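Local atomic coordinates of similar to yteR (Bacilus subtilis) (Clostridium acetobutylicum, PDB entry 4WU0), a protein that probably hydrolyses unsaturated rhamnogalacturonan fragments derived from pectin, a glycoside hydrolase activity. Residues Trp128-Tyr133 against Met202-Met207; Glu114-His119 against Phe159-Lys164. One frame throughout, in Å; residues are numbered along the deposited sequence.

Contact 1. Residues Trp128-Tyr133 against Met202-Met207; sequences WLDGLY and MGWYVM
Y133 lays its phenol ring beside the benzo half of the W204 indole, the two rings slid so far apart that they barely overlap. The planes are tilted by 29° and the centroids lie 5.1 Å apart; the nearest atoms are CD2 of Y133 and CE3 of W204, at 3.5 Å. With CG anti to the backbone N (chi1 -176°), Y133 reaches across to helix 199-215, where it also makes a Met-aromatic contact: SD of M207 lies 3.8 Å from the Y133 ring centroid, obliquely. The pyrrole half of W204 turns instead to D130, whose carboxylate crosses the indole obliquely. Here CD1 of W204 approaches CG of D130 to 3.3 Å, and OD2 of D130 lies 3.2 Å from NE1 of W204. Beyond the indole, L129 sets CD2 obliquely against CD1 of Y205 at 4.0 Å, while L132 runs alongside the same tyrosine, its CG at the ring edge near CE1. The two helices run roughly parallel, crossing at 33° with their segment axes 7.4 Å apart, within the helical barrel expected for the GH88/GH105 hydrolases. K81 makes a cation-pi contact with Y133, M269 packs on W204 from helix 264-279, and the Y205 hydroxyl is hydrogen-bonded to the F159 carbonyl. Aromatic, sulfur and aliphatic groups thus carry almost all of this buried interface, and its one carboxylate, that of D130, has a weak hydrogen bond from OD1 to H176.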
loop_
_atom_site.group_PDB
_atom_site.type_symbol
_atom_site.label_atom_id
_atom_site.label_comp_id
_atom_site.label_asym_id
_atom_site.label_seq_id
_atom_site.Cartn_x
_atom_site.Cartn_y
_atom_site.Cartn_z
ATOM N N TRP A 128 6.876 10.772 -0.255
ATOM C CA TRP A 128 5.503 10.493 -0.692
ATOM C C TRP A 128 4.920 9.402 0.198
ATOM O O TRP A 128 5.637 8.462 0.593
ATOM C CB TRP A 128 5.434 9.979 -2.128
ATOM C CG TRP A 128 6.069 10.795 -3.228
ATOM C CD1 TRP A 128 6.993 11.804 -3.123
ATOM C CD2 TRP A 128 5.834 10.611 -4.628
ATOM N NE1 TRP A 128 7.332 12.259 -4.385
ATOM C CE2 TRP A 128 6.638 11.538 -5.321
ATOM C CE3 TRP A 128 5.021 9.745 -5.363
ATOM C CZ2 TRP A 128 6.646 11.626 -6.712
ATOM C CZ3 TRP A 128 5.027 9.837 -6.732
ATOM C CH2 TRP A 128 5.834 10.764 -7.400
ATOM N N LEU A 129 3.638 9.520 0.530
ATOM C CA LEU A 129 3.018 8.545 1.433
ATOM C C LEU A 129 3.199 7.123 0.905
ATOM O O LEU A 129 3.412 6.191 1.703
ATOM C CB LEU A 129 1.522 8.827 1.624
ATOM C CG LEU A 129 1.126 10.076 2.414
ATOM C CD1 LEU A 129 -0.356 10.190 2.553
ATOM C CD2 LEU A 129 1.801 10.061 3.782
ATOM N N ASP A 130 3.073 6.943 -0.413
ATOM C CA ASP A 130 3.221 5.628 -1.027
ATOM C C ASP A 130 4.462 4.909 -0.503
ATOM O O ASP A 130 4.427 3.704 -0.276
ATOM C CB ASP A 130 3.364 5.691 -2.575
ATOM C CG ASP A 130 2.368 6.602 -3.266
ATOM O OD1 ASP A 130 2.103 7.700 -2.783
ATOM O OD2 ASP A 130 1.864 6.211 -4.347
ATOM N N GLY A 131 5.578 5.633 -0.363
ATOM C CA GLY A 131 6.850 5.043 -0.000
ATOM C C GLY A 131 6.916 4.404 1.366
ATOM O O GLY A 131 7.726 3.514 1.600
ATOM N N LEU A 132 6.097 4.886 2.300
ATOM C CA LEU A 132 6.065 4.296 3.622
ATOM C C LEU A 132 5.608 2.856 3.569
ATOM O O LEU A 132 6.029 2.046 4.384
ATOM C CB LEU A 132 5.165 5.107 4.560
ATOM C CG LEU A 132 5.842 6.319 5.204
ATOM C CD1 LEU A 132 6.918 5.872 6.179
ATOM C CD2 LEU A 132 6.409 7.276 4.161
ATOM N N TYR A 133 4.747 2.528 2.612
ATOM C CA TYR A 133 4.277 1.157 2.448
ATOM C C TYR A 133 5.327 0.328 1.724
ATOM O O TYR A 133 5.576 -0.817 2.103
ATOM C CB TYR A 133 2.982 1.117 1.634
ATOM C CG TYR A 133 2.404 -0.270 1.516
ATOM C CD1 TYR A 133 1.783 -0.869 2.594
ATOM C CD2 TYR A 133 2.496 -0.988 0.338
ATOM C CE1 TYR A 133 1.260 -2.120 2.480
ATOM C CE2 TYR A 133 1.969 -2.246 0.218
ATOM C CZ TYR A 133 1.341 -2.810 1.284
ATOM O OH TYR A 133 0.785 -4.075 1.167
ATOM N N MET A 202 -3.415 8.002 1.105
ATOM C CA MET A 202 -3.817 7.712 2.472
ATOM C C MET A 202 -3.944 6.219 2.710
ATOM O O MET A 202 -3.597 5.737 3.771
ATOM C CB MET A 202 -5.130 8.400 2.834
ATOM C CG MET A 202 -4.984 9.856 3.210
ATOM S SD MET A 202 -4.029 10.137 4.726
ATOM C CE MET A 202 -5.049 9.395 6.010
ATOM N N GLY A 203 -4.460 5.482 1.733
ATOM C CA GLY A 203 -4.548 4.032 1.837
ATOM C C GLY A 203 -3.181 3.393 2.075
ATOM O O GLY A 203 -3.039 2.527 2.930
ATOM N N TRP A 204 -2.167 3.806 1.319
ATOM C CA TRP A 204 -0.825 3.282 1.526
ATOM C C TRP A 204 -0.373 3.500 2.963
ATOM O O TRP A 204 0.178 2.608 3.597
ATOM C CB TRP A 204 0.186 3.968 0.621
ATOM C CG TRP A 204 0.110 3.640 -0.881
ATOM C CD1 TRP A 204 0.127 4.547 -1.908
ATOM C CD2 TRP A 204 0.063 2.344 -1.508
ATOM N NE1 TRP A 204 0.098 3.903 -3.111
ATOM C CE2 TRP A 204 0.041 2.555 -2.895
ATOM C CE3 TRP A 204 0.036 1.030 -1.034
ATOM C CZ2 TRP A 204 -0.022 1.515 -3.808
ATOM C CZ3 TRP A 204 -0.013 0.001 -1.950
ATOM C CH2 TRP A 204 -0.034 0.249 -3.320
ATOM N N TYR A 205 -0.594 4.710 3.465
ATOM C CA TYR A 205 -0.087 5.060 4.782
ATOM C C TYR A 205 -0.801 4.267 5.880
ATOM O O TYR A 205 -0.150 3.787 6.819
ATOM C CB TYR A 205 -0.193 6.564 5.043
ATOM C CG TYR A 205 0.560 7.033 6.264
ATOM C CD1 TYR A 205 1.943 7.015 6.309
ATOM C CD2 TYR A 205 -0.116 7.529 7.362
ATOM C CE1 TYR A 205 2.646 7.452 7.441
ATOM C CE2 TYR A 205 0.575 7.989 8.478
ATOM C CZ TYR A 205 1.946 7.936 8.508
ATOM O OH TYR A 205 2.619 8.355 9.619
ATOM N N VAL A 206 -2.125 4.128 5.796
ATOM C CA VAL A 206 -2.808 3.331 6.825
ATOM C C VAL A 206 -2.496 1.832 6.748
ATOM O O VAL A 206 -2.353 1.170 7.780
ATOM C CB VAL A 206 -4.331 3.611 6.940
ATOM C CG1 VAL A 206 -4.556 5.044 7.366
ATOM C CG2 VAL A 206 -5.075 3.317 5.662
ATOM N N MET A 207 -2.339 1.287 5.545
ATOM C CA MET A 207 -1.871 -0.089 5.441
ATOM C C MET A 207 -0.478 -0.230 6.028
ATOM O O MET A 207 -0.195 -1.205 6.735
ATOM C CB MET A 207 -1.815 -0.577 4.013
ATOM C CG MET A 207 -1.514 -2.015 3.947
ATOM S SD MET A 207 -1.634 -2.563 2.258
ATOM C CE MET A 207 -3.275 -2.104 2.015
#

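Contact 2. Residues Glu114-His119 against Phe159-Lys164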
loop_
_atom_site.group_PDB
_atom_site.type_symbol
_atom_site.label_atom_id
_atom_site.label_comp_id
_atom_site.label_asym_id
_atom_site.label_seq_id
_atom_site.Cartn_x
_atom_site.Cartn_y
_atom_site.Cartn_z
ATOM N N GLU A 114 15.854 14.694 8.032
ATOM C CA GLU A 114 15.307 13.980 9.191
ATOM C C GLU A 114 15.322 12.459 9.023
ATOM O O GLU A 114 14.578 11.737 9.701
ATOM C CB GLU A 114 13.888 14.456 9.464
ATOM C CG GLU A 114 13.800 15.936 9.733
ATOM C CD GLU A 114 12.377 16.427 9.779
ATOM O OE1 GLU A 114 11.701 16.342 8.727
ATOM O OE2 GLU A 114 11.955 16.890 10.863
ATOM N N ASN A 115 16.163 11.981 8.113
ATOM C CA ASN A 115 16.445 10.551 7.964
ATOM C C ASN A 115 15.319 9.698 7.415
ATOM O O ASN A 115 15.275 8.482 7.647
ATOM C CB ASN A 115 17.001 9.961 9.275
ATOM C CG ASN A 115 18.501 10.108 9.361
ATOM O OD1 ASN A 115 19.215 9.736 8.430
ATOM N ND2 ASN A 115 18.989 10.703 10.455
ATOM N N VAL A 116 14.439 10.306 6.623
ATOM C CA VAL A 116 13.404 9.560 5.917
ATOM C C VAL A 116 13.886 9.260 4.500
ATOM O O VAL A 116 14.470 10.119 3.844
ATOM C CB VAL A 116 12.085 10.354 5.862
ATOM C CG1 VAL A 116 11.005 9.570 5.183
ATOM C CG2 VAL A 116 11.670 10.785 7.278
ATOM N N PHE A 117 13.673 8.042 4.028
ATOM C CA PHE A 117 14.029 7.701 2.649
ATOM C C PHE A 117 13.388 8.684 1.643
ATOM O O PHE A 117 12.169 8.924 1.671
ATOM C CB PHE A 117 13.509 6.306 2.292
ATOM C CG PHE A 117 14.083 5.173 3.120
ATOM C CD1 PHE A 117 15.447 5.061 3.347
ATOM C CD2 PHE A 117 13.245 4.190 3.616
ATOM C CE1 PHE A 117 15.959 3.993 4.090
ATOM C CE2 PHE A 117 13.737 3.123 4.342
ATOM C CZ PHE A 117 15.097 3.025 4.581
ATOM N N TRP A 118 14.190 9.199 0.730
ATOM C CA TRP A 118 13.656 9.821 -0.469
ATOM C C TRP A 118 12.790 8.804 -1.226
ATOM O O TRP A 118 13.102 7.620 -1.294
ATOM C CB TRP A 118 14.768 10.211 -1.435
ATOM C CG TRP A 118 15.670 11.311 -1.010
ATOM C CD1 TRP A 118 15.622 12.033 0.154
ATOM C CD2 TRP A 118 16.758 11.844 -1.769
ATOM N NE1 TRP A 118 16.622 12.981 0.161
ATOM C CE2 TRP A 118 17.346 12.872 -0.999
ATOM C CE3 TRP A 118 17.308 11.534 -3.019
ATOM C CZ2 TRP A 118 18.430 13.612 -1.453
ATOM C CZ3 TRP A 118 18.397 12.262 -3.467
ATOM C CH2 TRP A 118 18.953 13.286 -2.682
ATOM N N HIS A 119 11.713 9.281 -1.819
ATOM C CA HIS A 119 10.848 8.399 -2.583
ATOM C C HIS A 119 11.625 7.688 -3.727
ATOM O O HIS A 119 11.509 6.455 -3.911
ATOM C CB HIS A 119 9.667 9.175 -3.137
ATOM C CG HIS A 119 8.613 8.274 -3.670
ATOM N ND1 HIS A 119 7.980 7.351 -2.864
ATOM C CD2 HIS A 119 8.135 8.087 -4.921
ATOM C CE1 HIS A 119 7.146 6.639 -3.599
ATOM N NE2 HIS A 119 7.220 7.069 -4.847
ATOM N N PHE A 159 7.905 6.812 10.082
ATOM C CA PHE A 159 6.467 7.034 10.188
ATOM C C PHE A 159 6.123 8.299 10.945
ATOM O O PHE A 159 5.206 9.023 10.559
ATOM C CB PHE A 159 5.774 5.853 10.877
ATOM C CG PHE A 159 5.553 4.689 9.964
ATOM C CD1 PHE A 159 4.423 4.625 9.190
ATOM C CD2 PHE A 159 6.503 3.688 9.847
ATOM C CE1 PHE A 159 4.210 3.570 8.325
ATOM C CE2 PHE A 159 6.307 2.623 8.984
ATOM C CZ PHE A 159 5.160 2.562 8.222
ATOM N N ILE A 160 6.841 8.547 12.041
ATOM C CA ILE A 160 6.556 9.692 12.894
ATOM C C ILE A 160 6.872 11.019 12.196
ATOM O O ILE A 160 6.108 11.964 12.279
ATOM C CB ILE A 160 7.321 9.560 14.216
ATOM C CG1 ILE A 160 6.695 8.439 15.044
ATOM C CG2 ILE A 160 7.311 10.858 15.010
ATOM C CD1 ILE A 160 7.545 7.936 16.209
ATOM N N ILE A 161 8.003 11.071 11.521
ATOM C CA ILE A 161 8.405 12.274 10.797
ATOM C C ILE A 161 7.462 12.508 9.616
ATOM O O ILE A 161 7.137 13.646 9.294
ATOM C CB ILE A 161 9.858 12.164 10.317
ATOM C CG1 ILE A 161 10.819 12.132 11.501
ATOM C CG2 ILE A 161 10.225 13.316 9.366
ATOM C CD1 ILE A 161 10.776 13.342 12.391
ATOM N N THR A 162 7.046 11.434 8.959
ATOM C CA THR A 162 6.126 11.583 7.843
ATOM C C THR A 162 4.817 12.205 8.320
ATOM O O THR A 162 4.293 13.119 7.701
ATOM C CB THR A 162 5.898 10.241 7.138
ATOM O OG1 THR A 162 7.138 9.818 6.567
ATOM C CG2 THR A 162 4.844 10.347 6.051
ATOM N N GLU A 163 4.277 11.729 9.431
ATOM C CA GLU A 163 3.058 12.327 9.927
ATOM C C GLU A 163 3.280 13.794 10.327
ATOM O O GLU A 163 2.435 14.641 10.045
ATOM C CB GLU A 163 2.507 11.526 11.106
ATOM C CG GLU A 163 1.145 11.982 11.566
ATOM C CD GLU A 163 1.165 12.847 12.820
ATOM O OE1 GLU A 163 2.240 13.356 13.214
ATOM O OE2 GLU A 163 0.080 13.028 13.409
ATOM N N LYS A 164 4.415 14.105 10.953
ATOM C CA LYS A 164 4.705 15.474 11.363
ATOM C C LYS A 164 4.697 16.423 10.168
ATOM O O LYS A 164 4.130 17.516 10.229
ATOM C CB LYS A 164 6.061 15.535 12.066
ATOM C CG LYS A 164 6.479 16.938 12.477
ATOM C CD LYS A 164 7.834 16.938 13.160
ATOM C CE LYS A 164 8.112 18.295 13.795
ATOM N NZ LYS A 164 8.812 19.246 12.882
#
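From its CB onward, E114 follows the side chain of I161 on helix 152-166. The CB of E114 sits 3.8 Å from CG2 of I161. Beyond it the extended chain (chi2 171°) carries the carboxylate alongside the isoleucine, its CD packing on the same CG2. OE1 of E114 comes closer still, 3.4 Å from CG2 of I161. OE2 of E114 lies 4.0 Å from CD1 of I161. OE1 is hydrogen-bonded to N165, one turn further along the same helix, which anchors the carboxylate above an otherwise apolar branch. OE2 faces NZ of K164 at 4.4 Å, beyond a salt bridge, though the lysine charge probably still favours the ionised glutamate. V116 completes the grip on I161: its CG2, beside the backbone N, meets CG2 of I161 at 3.6 Å. CG1 of V116 lies 4.1 Å from OG1 of T162, a loose packing contact with a hydroxyl already bonded to the Q158 carbonyl. Further bonds from H157 to the E114 carbonyl and from the F117 amide to the Q158 side chain pin the loop backbone to this helix. The start of segment 114-119, in the connection between helix 93-108 and strand 126-128, thus lies against helix 152-166 through E114 and V116, while F159 and T162 pack against helix 129-146.

Both contacts involve helix 152-166, directly in contact 2 and as a neighbour in contact 1, and they touch where L132 packs on T162 and where the rings of W128 and H119 stack. Contact 1 joins two helices; its centre lies about 6 Å from the centre of the chain, and all its touching residues are buried. The centre of contact 2 lies about 16 Å from the centre of the chain, where a loop meets a helix and the interface grades from buried V116 and I161 to exposed K164. Their chemistry follows: aromatic rings and sulfur fill the inner interface, whereas the outer one combines a small aliphatic patch with charged ends. Their segments alternate along the chain, so the two contacts cross in sequence.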